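Local atomic coordinates of T-cell surface protein tactile (Homo sapiens, PDB entry 6ARQ), a protein that may take part in adhesion of activated T and NK cells, and promotes attachment of NK cells to target cells by binding PVR. Residues 23-28 against 79-84; 87-92 against 113-118; 33-38 against 100-105. The protein carries 1 engineered substitution. All coordinates share one frame; numbering follows the deposited sequence.

Interaction 1 (23-28 against 79-84); sequences NLTCQT and GSKWTL. With NAG (2-acetamido-2-deoxy-beta-D-glucopyranose), chain F.
L24 and L84 face each other across an antiparallel pair of strands, 22-29 and 79-86, the B and E strands of the first V-type immunoglobulin domain of the protein. Their backbones are doubly bonded, with L24 N to L84 O at 3.1 Å and L84 N to L24 O at 3.0 Å. The two side chains run side by side in the same direction and meet at L24 CD1 and L84 CD2, 4.0 Å apart. Both press on W39 of strand 33-42, and L24 also reaches Y97 and Y113, so this face of the pair looks into the sandwich.

Two residues further on, C26 N gives W82 O a nearly straight bond of 2.8 Å. C26 SG carries the disulfide to C99 that ties the two sheets together in immunoglobulin folds; the W82 ring, with C26 CB at its edge, stacks with W39.

The other face of the strands holds T25, Q27, K81 and T83. K81, which the contact covers most, sends its aliphatic chain past both neighbours of strand 22-29: CG lies 3.9 Å from T25 CG2, and CE lies 3.5 Å from Q27 OE1. The K81 and Q27 chains travel alongside each other. A bend at the last torsion (chi4 -78°) brings NZ near Q27 NE2, but both are donors and make no bond. T83 continues the row, its CG2 lying against T25 OG1 and, at 3.6 Å, against N23 CB. From that same asparagine the glycan departs: the covalent bond from N23 ND2 to NAG C1 measures 1.4 Å.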
loop_
_atom_site.group_PDB
_atom_site.type_symbol
_atom_site.label_atom_id
_atom_site.label_comp_id
_atom_site.label_asym_id
_atom_site.label_seq_id
_atom_site.Cartn_x
_atom_site.Cartn_y
_atom_site.Cartn_z
ATOM N N ASN A 23 -25.862 9.554 -43.109
ATOM C CA ASN A 23 -25.974 10.647 -42.151
ATOM C C ASN A 23 -26.082 10.060 -40.742
ATOM O O ASN A 23 -27.121 9.496 -40.385
ATOM C CB ASN A 23 -27.170 11.583 -42.451
ATOM C CG ASN A 23 -27.538 11.807 -43.899
ATOM O OD1 ASN A 23 -26.671 11.900 -44.783
ATOM N ND2 ASN A 23 -28.869 11.921 -44.113
ATOM N N LEU A 24 -24.993 10.152 -39.961
ATOM C CA LEU A 24 -24.969 9.665 -38.582
ATOM C C LEU A 24 -25.631 10.728 -37.719
ATOM O O LEU A 24 -25.098 11.830 -37.598
ATOM C CB LEU A 24 -23.530 9.348 -38.110
ATOM C CG LEU A 24 -22.686 8.403 -38.985
ATOM C CD1 LEU A 24 -21.224 8.487 -38.613
ATOM C CD2 LEU A 24 -23.167 6.960 -38.891
ATOM N N THR A 25 -26.836 10.433 -37.197
ATOM C CA THR A 25 -27.620 11.393 -36.421
ATOM C C THR A 25 -27.766 10.962 -34.962
ATOM O O THR A 25 -28.174 9.835 -34.677
ATOM C CB THR A 25 -29.003 11.602 -37.071
ATOM O OG1 THR A 25 -28.849 11.771 -38.481
ATOM C CG2 THR A 25 -29.757 12.799 -36.493
ATOM N N CYS A 26 -27.454 11.892 -34.047
ATOM C CA CYS A 26 -27.591 11.733 -32.604
ATOM C C CYS A 26 -28.792 12.578 -32.156
ATOM O O CYS A 26 -28.674 13.797 -32.010
ATOM C CB CYS A 26 -26.303 12.131 -31.882
ATOM S SG CYS A 26 -24.900 11.024 -32.192
ATOM N N GLN A 27 -29.966 11.937 -32.025
ATOM C CA GLN A 27 -31.212 12.603 -31.644
ATOM C C GLN A 27 -31.392 12.576 -30.130
ATOM O O GLN A 27 -31.302 11.512 -29.514
ATOM C CB GLN A 27 -32.412 11.949 -32.349
ATOM C CG GLN A 27 -33.656 12.838 -32.413
ATOM C CD GLN A 27 -34.736 12.347 -33.358
ATOM O OE1 GLN A 27 -35.755 13.017 -33.556
ATOM N NE2 GLN A 27 -34.553 11.182 -33.973
ATOM N N THR A 28 -31.639 13.754 -29.534
ATOM C CA THR A 28 -31.831 13.912 -28.089
ATOM C C THR A 28 -32.815 15.062 -27.792
ATOM O O THR A 28 -33.093 15.886 -28.664
ATOM C CB THR A 28 -30.470 14.098 -27.371
ATOM O OG1 THR A 28 -30.674 14.096 -25.956
ATOM C CG2 THR A 28 -29.722 15.363 -27.800
ATOM N N GLY A 79 -35.879 20.085 -28.680
ATOM C CA GLY A 79 -35.454 18.845 -29.323
ATOM C C GLY A 79 -34.382 19.113 -30.361
ATOM O O GLY A 79 -34.394 20.173 -30.996
ATOM N N SER A 80 -33.440 18.168 -30.541
ATOM C CA SER A 80 -32.353 18.363 -31.502
ATOM C C SER A 80 -31.999 17.113 -32.313
ATOM O O SER A 80 -32.389 15.997 -31.967
ATOM C CB SER A 80 -31.100 18.869 -30.796
ATOM O OG SER A 80 -30.485 17.862 -30.010
ATOM N N LYS A 81 -31.229 17.336 -33.392
ATOM C CA LYS A 81 -30.695 16.336 -34.307
ATOM C C LYS A 81 -29.267 16.744 -34.692
ATOM O O LYS A 81 -29.076 17.648 -35.511
ATOM C CB LYS A 81 -31.599 16.180 -35.543
ATOM C CG LYS A 81 -32.698 15.143 -35.382
ATOM C CD LYS A 81 -33.575 15.087 -36.628
ATOM C CE LYS A 81 -34.496 13.892 -36.654
ATOM N NZ LYS A 81 -33.783 12.645 -37.040
ATOM N N TRP A 82 -28.271 16.120 -34.042
ATOM C CA TRP A 82 -26.846 16.367 -34.268
ATOM C C TRP A 82 -26.372 15.373 -35.333
ATOM O O TRP A 82 -26.218 14.184 -35.052
ATOM C CB TRP A 82 -26.081 16.254 -32.929
ATOM C CG TRP A 82 -24.595 16.485 -32.965
ATOM C CD1 TRP A 82 -23.642 15.706 -32.379
ATOM C CD2 TRP A 82 -23.902 17.617 -33.519
ATOM N NE1 TRP A 82 -22.398 16.263 -32.554
ATOM C CE2 TRP A 82 -22.528 17.437 -33.249
ATOM C CE3 TRP A 82 -24.306 18.758 -34.236
ATOM C CZ2 TRP A 82 -21.553 18.343 -33.686
ATOM C CZ3 TRP A 82 -23.339 19.653 -34.669
ATOM C CH2 TRP A 82 -21.981 19.440 -34.397
ATOM N N THR A 83 -26.211 15.861 -36.578
ATOM C CA THR A 83 -25.880 15.033 -37.738
ATOM C C THR A 83 -24.489 15.305 -38.320
ATOM O O THR A 83 -24.062 16.455 -38.408
ATOM C CB THR A 83 -26.942 15.250 -38.838
ATOM O OG1 THR A 83 -28.241 15.336 -38.247
ATOM C CG2 THR A 83 -26.939 14.152 -39.890
ATOM N N LEU A 84 -23.814 14.221 -38.758
ATOM C CA LEU A 84 -22.522 14.206 -39.448
ATOM C C LEU A 84 -22.751 13.587 -40.834
ATOM O O LEU A 84 -23.182 12.434 -40.930
ATOM C CB LEU A 84 -21.464 13.432 -38.632
ATOM C CG LEU A 84 -20.098 13.176 -39.283
ATOM C CD1 LEU A 84 -19.217 14.418 -39.250
ATOM C CD2 LEU A 84 -19.386 12.032 -38.599
HETATM C C1 NAG F . -29.465 12.111 -45.406
HETATM C C2 NAG F . -29.322 13.545 -45.918
HETATM C C3 NAG F . -29.961 13.601 -47.308
HETATM C C4 NAG F . -29.375 12.537 -48.239
HETATM C C5 NAG F . -29.522 11.147 -47.619
HETATM C C6 NAG F . -28.833 10.059 -48.410
HETATM C C7 NAG F . -29.702 15.744 -44.838
HETATM C C8 NAG F . -30.489 16.476 -43.792
HETATM N N2 NAG F . -30.006 14.441 -44.997
HETATM O O3 NAG F . -29.771 14.893 -47.875
HETATM O O4 NAG F . -30.051 12.575 -49.492
HETATM O O5 NAG F . -28.926 11.139 -46.310
HETATM O O6 NAG F . -28.916 8.803 -47.749
HETATM O O7 NAG F . -28.836 16.301 -45.510
#

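Interaction 2 (87-92 against 113-118); sequences RNMSSS and YNLLIQ. Engineered in segment 87-92: S91 (natural residue Cys).
S90 OG accepts two bonds from S92, and the carbonyl of the same serine lies on I117. The hydroxyl of S92 reaches S90 OG at 2.7 Å, while S92 N adds a weak bond to it at 3.5 Å; both bonds link the two ends of residues 90-92. S90 turns its CB away from strand 107-117, leaving its backbone to face that strand: S90 O sits 3.4 Å from I117 CG1. S91, an engineered residue that is cysteine in the natural protein, adds little beyond its N near I117 CG2.

No hydrogen bond crosses this contact, and what holds it is apolar. I117 contributes the largest share of the surface, followed by M89. Its CG1 stands beside the backbone N (chi1 -54°), which brings it against S90 O, and CD1 continues to M89. The M89 and I117 side chains cross at about a right angle, with CD1 facing M89 CB, SD and CE in turn; SD is 3.9 Å from CD1. A bend at chi3 of M89 (-74°) leaves its CE 4.0 Å from I117 CD1. The M89 sulfur, SD, also meets L115 CD2 at 3.7 Å, the L115 side chain arriving obliquely. L115 and I117, two residues apart on the strand, thus share one methionine between their methyl groups.

Residues 87-92 belong to the connection from strand 79-86 to strand 95-104, the E-F loop of the V-type fold, and residues 113-117 form the end of the G strand. M89 touches V22 of strand 22-29 and is bonded through its backbone to G19 and S20. L115 also packs on V22 and on Y97 of strand 95-104, its carbonyl receiving S94 OG, while I117 rests on L18 and S94; the loop thus packs between V22 of strand 22-29 and the end of strand 107-117.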
loop_
_atom_site.group_PDB
_atom_site.type_symbol
_atom_site.label_atom_id
_atom_site.label_comp_id
_atom_site.label_asym_id
_atom_site.label_seq_id
_atom_site.Cartn_x
_atom_site.Cartn_y
_atom_site.Cartn_z
ATOM N N ARG A 87 -20.502 11.570 -47.716
ATOM C CA ARG A 87 -20.951 11.327 -49.094
ATOM C C ARG A 87 -19.851 10.705 -49.954
ATOM O O ARG A 87 -18.681 11.051 -49.786
ATOM C CB ARG A 87 -21.429 12.641 -49.740
ATOM C CG ARG A 87 -22.616 13.283 -49.032
ATOM C CD ARG A 87 -22.994 14.615 -49.642
ATOM N NE ARG A 87 -23.785 15.422 -48.711
ATOM C CZ ARG A 87 -23.267 16.289 -47.846
ATOM N NH1 ARG A 87 -21.954 16.477 -47.790
ATOM N NH2 ARG A 87 -24.058 16.977 -47.034
ATOM N N ASN A 88 -20.242 9.814 -50.902
ATOM C CA ASN A 88 -19.368 9.088 -51.845
ATOM C C ASN A 88 -18.143 8.513 -51.099
ATOM O O ASN A 88 -16.990 8.821 -51.420
ATOM C CB ASN A 88 -18.953 9.989 -53.021
ATOM C CG ASN A 88 -19.141 9.352 -54.376
ATOM O OD1 ASN A 88 -18.518 8.338 -54.715
ATOM N ND2 ASN A 88 -19.987 9.954 -55.197
ATOM N N MET A 89 -18.432 7.699 -50.072
ATOM C CA MET A 89 -17.471 7.099 -49.150
ATOM C C MET A 89 -16.556 6.057 -49.790
ATOM O O MET A 89 -16.943 5.377 -50.743
ATOM C CB MET A 89 -18.211 6.454 -47.969
ATOM C CG MET A 89 -18.983 7.449 -47.124
ATOM S SD MET A 89 -19.847 6.691 -45.731
ATOM C CE MET A 89 -21.185 5.878 -46.575
ATOM N N SER A 90 -15.341 5.931 -49.225
ATOM C CA SER A 90 -14.305 4.969 -49.605
ATOM C C SER A 90 -13.886 4.151 -48.365
ATOM O O SER A 90 -14.443 4.362 -47.282
ATOM C CB SER A 90 -13.109 5.684 -50.234
ATOM O OG SER A 90 -12.292 6.329 -49.271
ATOM N N SER A 91 -12.915 3.224 -48.521
ATOM C CA SER A 91 -12.413 2.365 -47.441
ATOM C C SER A 91 -11.680 3.162 -46.341
ATOM O O SER A 91 -11.632 2.707 -45.199
ATOM C CB SER A 91 -11.492 1.285 -48.000
ATOM O OG SER A 91 -10.363 1.841 -48.653
ATOM N N SER A 92 -11.122 4.341 -46.685
ATOM C CA SER A 92 -10.400 5.215 -45.752
ATOM C C SER A 92 -11.343 5.898 -44.744
ATOM O O SER A 92 -10.902 6.277 -43.657
ATOM C CB SER A 92 -9.603 6.269 -46.515
ATOM O OG SER A 92 -10.428 7.017 -47.395
ATOM N N TYR A 113 -20.718 5.116 -33.416
ATOM C CA TYR A 113 -21.115 4.528 -34.690
ATOM C C TYR A 113 -19.908 3.881 -35.348
ATOM O O TYR A 113 -18.955 4.581 -35.696
ATOM C CB TYR A 113 -21.713 5.598 -35.622
ATOM C CG TYR A 113 -23.105 6.066 -35.259
ATOM C CD1 TYR A 113 -24.229 5.360 -35.678
ATOM C CD2 TYR A 113 -23.303 7.258 -34.568
ATOM C CE1 TYR A 113 -25.516 5.802 -35.377
ATOM C CE2 TYR A 113 -24.586 7.713 -34.264
ATOM C CZ TYR A 113 -25.690 6.981 -34.672
ATOM O OH TYR A 113 -26.960 7.414 -34.383
ATOM N N ASN A 114 -19.929 2.549 -35.498
ATOM C CA ASN A 114 -18.842 1.832 -36.154
ATOM C C ASN A 114 -19.220 1.655 -37.622
ATOM O O ASN A 114 -20.019 0.781 -37.961
ATOM C CB ASN A 114 -18.535 0.500 -35.453
ATOM C CG ASN A 114 -17.326 -0.238 -35.992
ATOM O OD1 ASN A 114 -16.333 0.354 -36.440
ATOM N ND2 ASN A 114 -17.373 -1.560 -35.931
ATOM N N LEU A 115 -18.707 2.555 -38.476
ATOM C CA LEU A 115 -18.977 2.566 -39.910
ATOM C C LEU A 115 -18.051 1.591 -40.626
ATOM O O LEU A 115 -16.828 1.719 -40.547
ATOM C CB LEU A 115 -18.832 3.992 -40.476
ATOM C CG LEU A 115 -19.084 4.194 -41.977
ATOM C CD1 LEU A 115 -20.556 3.989 -42.337
ATOM C CD2 LEU A 115 -18.628 5.564 -42.414
ATOM N N LEU A 116 -18.650 0.611 -41.316
ATOM C CA LEU A 116 -17.939 -0.421 -42.064
ATOM C C LEU A 116 -18.275 -0.310 -43.548
ATOM O O LEU A 116 -19.450 -0.356 -43.920
ATOM C CB LEU A 116 -18.288 -1.821 -41.523
ATOM C CG LEU A 116 -17.871 -2.101 -40.076
ATOM C CD1 LEU A 116 -19.084 -2.245 -39.175
ATOM C CD2 LEU A 116 -17.001 -3.336 -39.991
ATOM N N ILE A 117 -17.241 -0.122 -44.388
ATOM C CA ILE A 117 -17.389 0.004 -45.841
ATOM C C ILE A 117 -17.025 -1.342 -46.484
ATOM O O ILE A 117 -15.885 -1.798 -46.365
ATOM C CB ILE A 117 -16.560 1.195 -46.423
ATOM C CG1 ILE A 117 -16.869 2.550 -45.706
ATOM C CG2 ILE A 117 -16.704 1.308 -47.951
ATOM C CD1 ILE A 117 -18.356 3.121 -45.772
ATOM N N GLN A 118 -18.013 -1.976 -47.140
ATOM C CA GLN A 118 -17.869 -3.272 -47.807
ATOM C C GLN A 118 -17.937 -3.111 -49.323
ATOM O O GLN A 118 -16.910 -2.918 -49.971
ATOM C CB GLN A 118 -18.952 -4.252 -47.329
ATOM C CG GLN A 118 -18.788 -4.708 -45.882
ATOM C CD GLN A 118 -19.874 -5.665 -45.460
ATOM O OE1 GLN A 118 -21.053 -5.308 -45.358
ATOM N NE2 GLN A 118 -19.495 -6.902 -45.174
#

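Interaction 3 (33-38 against 100-105); sequences FFVQMQ and MLVLYP
Y104 sets its CB over one face of the F33 ring, 3.9 Å from the centroid and offset toward the rim, in a CH-pi contact. The two rings are near parallel, planes 15° apart, but slid so far that they barely overlap. V35 CG2 touches the same Y104 CB at 3.8 Å, so this methylene fits into a notch between ring and methyl. V35 CB in turn meets V102 CG1. V35 points toward strand 95-104 as part of a classic beta bulge: V35 and Q36 both face V102, whose O receives V35 N at 2.8 Å and, weakly, Q36 N at 3.3 Å. The bulge shifts by one residue the register of the antiparallel C and F strands of the V-type immunoglobulin sheet. On the face that carries F34, M37, L101 and L103, which meets T28 and W82 of the opposite sheet, M37 curls round L101: CB and SD each lie 3.8 Å from L101 CD2, and a bend at chi3 (79°) brings CE close as well. L103 CG lies 3.7 Å from F34 CD1, with L103 CD1 in plane at the ring edge. On the reverse face F33, Q36, Q38, M100 and Y104 come up against another protein chain of the assembly.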
loop_
_atom_site.group_PDB
_atom_site.type_symbol
_atom_site.label_atom_id
_atom_site.label_comp_id
_atom_site.label_asym_id
_atom_site.label_seq_id
_atom_site.Cartn_x
_atom_site.Cartn_y
_atom_site.Cartn_z
ATOM N N PHE A 33 -31.653 23.033 -21.438
ATOM C CA PHE A 33 -30.930 23.508 -22.625
ATOM C C PHE A 33 -29.735 22.611 -22.983
ATOM O O PHE A 33 -29.251 21.849 -22.143
ATOM C CB PHE A 33 -30.447 24.962 -22.422
ATOM C CG PHE A 33 -29.449 25.185 -21.306
ATOM C CD1 PHE A 33 -29.878 25.424 -20.006
ATOM C CD2 PHE A 33 -28.084 25.199 -21.564
ATOM C CE1 PHE A 33 -28.956 25.633 -18.975
ATOM C CE2 PHE A 33 -27.163 25.409 -20.532
ATOM C CZ PHE A 33 -27.605 25.629 -19.246
ATOM N N PHE A 34 -29.256 22.733 -24.239
ATOM C CA PHE A 34 -28.083 22.029 -24.756
ATOM C C PHE A 34 -26.845 22.866 -24.458
ATOM O O PHE A 34 -26.818 24.056 -24.776
ATOM C CB PHE A 34 -28.213 21.757 -26.266
ATOM C CG PHE A 34 -29.416 20.935 -26.662
ATOM C CD1 PHE A 34 -29.439 19.560 -26.458
ATOM C CD2 PHE A 34 -30.517 21.534 -27.262
ATOM C CE1 PHE A 34 -30.555 18.801 -26.821
ATOM C CE2 PHE A 34 -31.628 20.772 -27.638
ATOM C CZ PHE A 34 -31.645 19.413 -27.401
ATOM N N VAL A 35 -25.839 22.261 -23.818
ATOM C CA VAL A 35 -24.613 22.956 -23.434
ATOM C C VAL A 35 -23.637 22.989 -24.625
ATOM O O VAL A 35 -23.236 24.074 -25.041
ATOM C CB VAL A 35 -23.979 22.344 -22.156
ATOM C CG1 VAL A 35 -22.633 22.980 -21.833
ATOM C CG2 VAL A 35 -24.923 22.462 -20.965
ATOM N N GLN A 36 -23.260 21.814 -25.161
ATOM C CA GLN A 36 -22.321 21.669 -26.280
ATOM C C GLN A 36 -22.430 20.274 -26.896
ATOM O O GLN A 36 -22.908 19.349 -26.237
ATOM C CB GLN A 36 -20.877 21.912 -25.791
ATOM C CG GLN A 36 -19.919 22.409 -26.863
ATOM C CD GLN A 36 -18.501 22.437 -26.365
ATOM O OE1 GLN A 36 -17.798 21.423 -26.367
ATOM N NE2 GLN A 36 -18.044 23.604 -25.949
ATOM N N MET A 37 -21.979 20.120 -28.149
ATOM C CA MET A 37 -21.982 18.833 -28.844
ATOM C C MET A 37 -20.826 18.738 -29.825
ATOM O O MET A 37 -20.446 19.744 -30.421
ATOM C CB MET A 37 -23.316 18.534 -29.541
ATOM C CG MET A 37 -23.880 19.676 -30.347
ATOM S SD MET A 37 -25.643 19.416 -30.611
ATOM C CE MET A 37 -26.296 19.948 -29.015
ATOM N N GLN A 38 -20.257 17.528 -29.977
ATOM C CA GLN A 38 -19.113 17.312 -30.862
ATOM C C GLN A 38 -19.163 15.970 -31.597
ATOM O O GLN A 38 -19.827 15.040 -31.150
ATOM C CB GLN A 38 -17.786 17.430 -30.080
ATOM C CG GLN A 38 -17.601 16.398 -28.965
ATOM C CD GLN A 38 -16.414 16.706 -28.094
ATOM O OE1 GLN A 38 -16.368 17.729 -27.403
ATOM N NE2 GLN A 38 -15.450 15.804 -28.072
ATOM N N MET A 100 -20.707 13.311 -28.780
ATOM C CA MET A 100 -20.845 13.630 -27.366
ATOM C C MET A 100 -21.806 14.794 -27.221
ATOM O O MET A 100 -21.571 15.860 -27.790
ATOM C CB MET A 100 -19.481 13.941 -26.740
ATOM C CG MET A 100 -19.476 13.807 -25.242
ATOM S SD MET A 100 -17.881 14.216 -24.505
ATOM C CE MET A 100 -16.947 12.718 -24.875
ATOM N N LEU A 101 -22.905 14.574 -26.496
ATOM C CA LEU A 101 -23.928 15.590 -26.282
ATOM C C LEU A 101 -23.970 15.996 -24.814
ATOM O O LEU A 101 -24.273 15.171 -23.952
ATOM C CB LEU A 101 -25.307 15.082 -26.745
ATOM C CG LEU A 101 -25.474 14.806 -28.236
ATOM C CD1 LEU A 101 -26.365 13.613 -28.461
ATOM C CD2 LEU A 101 -26.031 16.012 -28.961
ATOM N N VAL A 102 -23.634 17.263 -24.531
ATOM C CA VAL A 102 -23.658 17.809 -23.173
ATOM C C VAL A 102 -24.972 18.579 -23.025
ATOM O O VAL A 102 -25.216 19.543 -23.750
ATOM C CB VAL A 102 -22.409 18.661 -22.808
ATOM C CG1 VAL A 102 -22.414 19.027 -21.327
ATOM C CG2 VAL A 102 -21.115 17.934 -23.166
ATOM N N LEU A 103 -25.833 18.099 -22.123
ATOM C CA LEU A 103 -27.162 18.640 -21.843
ATOM C C LEU A 103 -27.275 19.097 -20.396
ATOM O O LEU A 103 -26.619 18.525 -19.521
ATOM C CB LEU A 103 -28.215 17.547 -22.112
ATOM C CG LEU A 103 -28.770 17.394 -23.535
ATOM C CD1 LEU A 103 -27.784 16.694 -24.461
ATOM C CD2 LEU A 103 -30.046 16.580 -23.521
ATOM N N TYR A 104 -28.122 20.104 -20.133
ATOM C CA TYR A 104 -28.353 20.579 -18.773
ATOM C C TYR A 104 -29.845 20.480 -18.426
ATOM O O TYR A 104 -30.674 21.044 -19.145
ATOM C CB TYR A 104 -27.829 22.009 -18.555
ATOM C CG TYR A 104 -27.481 22.288 -17.109
ATOM C CD1 TYR A 104 -28.449 22.724 -16.208
ATOM C CD2 TYR A 104 -26.189 22.088 -16.631
ATOM C CE1 TYR A 104 -28.142 22.947 -14.865
ATOM C CE2 TYR A 104 -25.866 22.322 -15.295
ATOM C CZ TYR A 104 -26.846 22.751 -14.415
ATOM O OH TYR A 104 -26.529 22.979 -13.098
ATOM N N PRO A 105 -30.220 19.736 -17.361
ATOM C CA PRO A 105 -29.371 19.027 -16.391
ATOM C C PRO A 105 -29.278 17.508 -16.632
ATOM O O PRO A 105 -29.035 16.758 -15.683
ATOM C CB PRO A 105 -30.093 19.330 -15.075
ATOM C CG PRO A 105 -31.580 19.365 -15.468
ATOM C CD PRO A 105 -31.639 19.636 -16.966
#

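How the interactions relate
From the N terminus, 23-28 opens interaction 1 and 33-38 opens interaction 3 before 79-84 closes the first, so these two loops cross. Interaction 2 opens at 87-92, after interaction 1 has closed, and crosses interaction 3, which closes at 100-105 before 113-118 completes the series. Interaction 1 lies in the three-stranded sheet and interaction 3 in the six-stranded one; they touch across the sandwich, where W82 NE1 probably bonds to Q38 O. Interaction 2 joins the end of strand 107-117 to the loop beyond 79-86, and Y113 OH probably bonds to T25 O of interaction 1. Interactions 2 and 3 do not touch, lying on opposite sides of the centre.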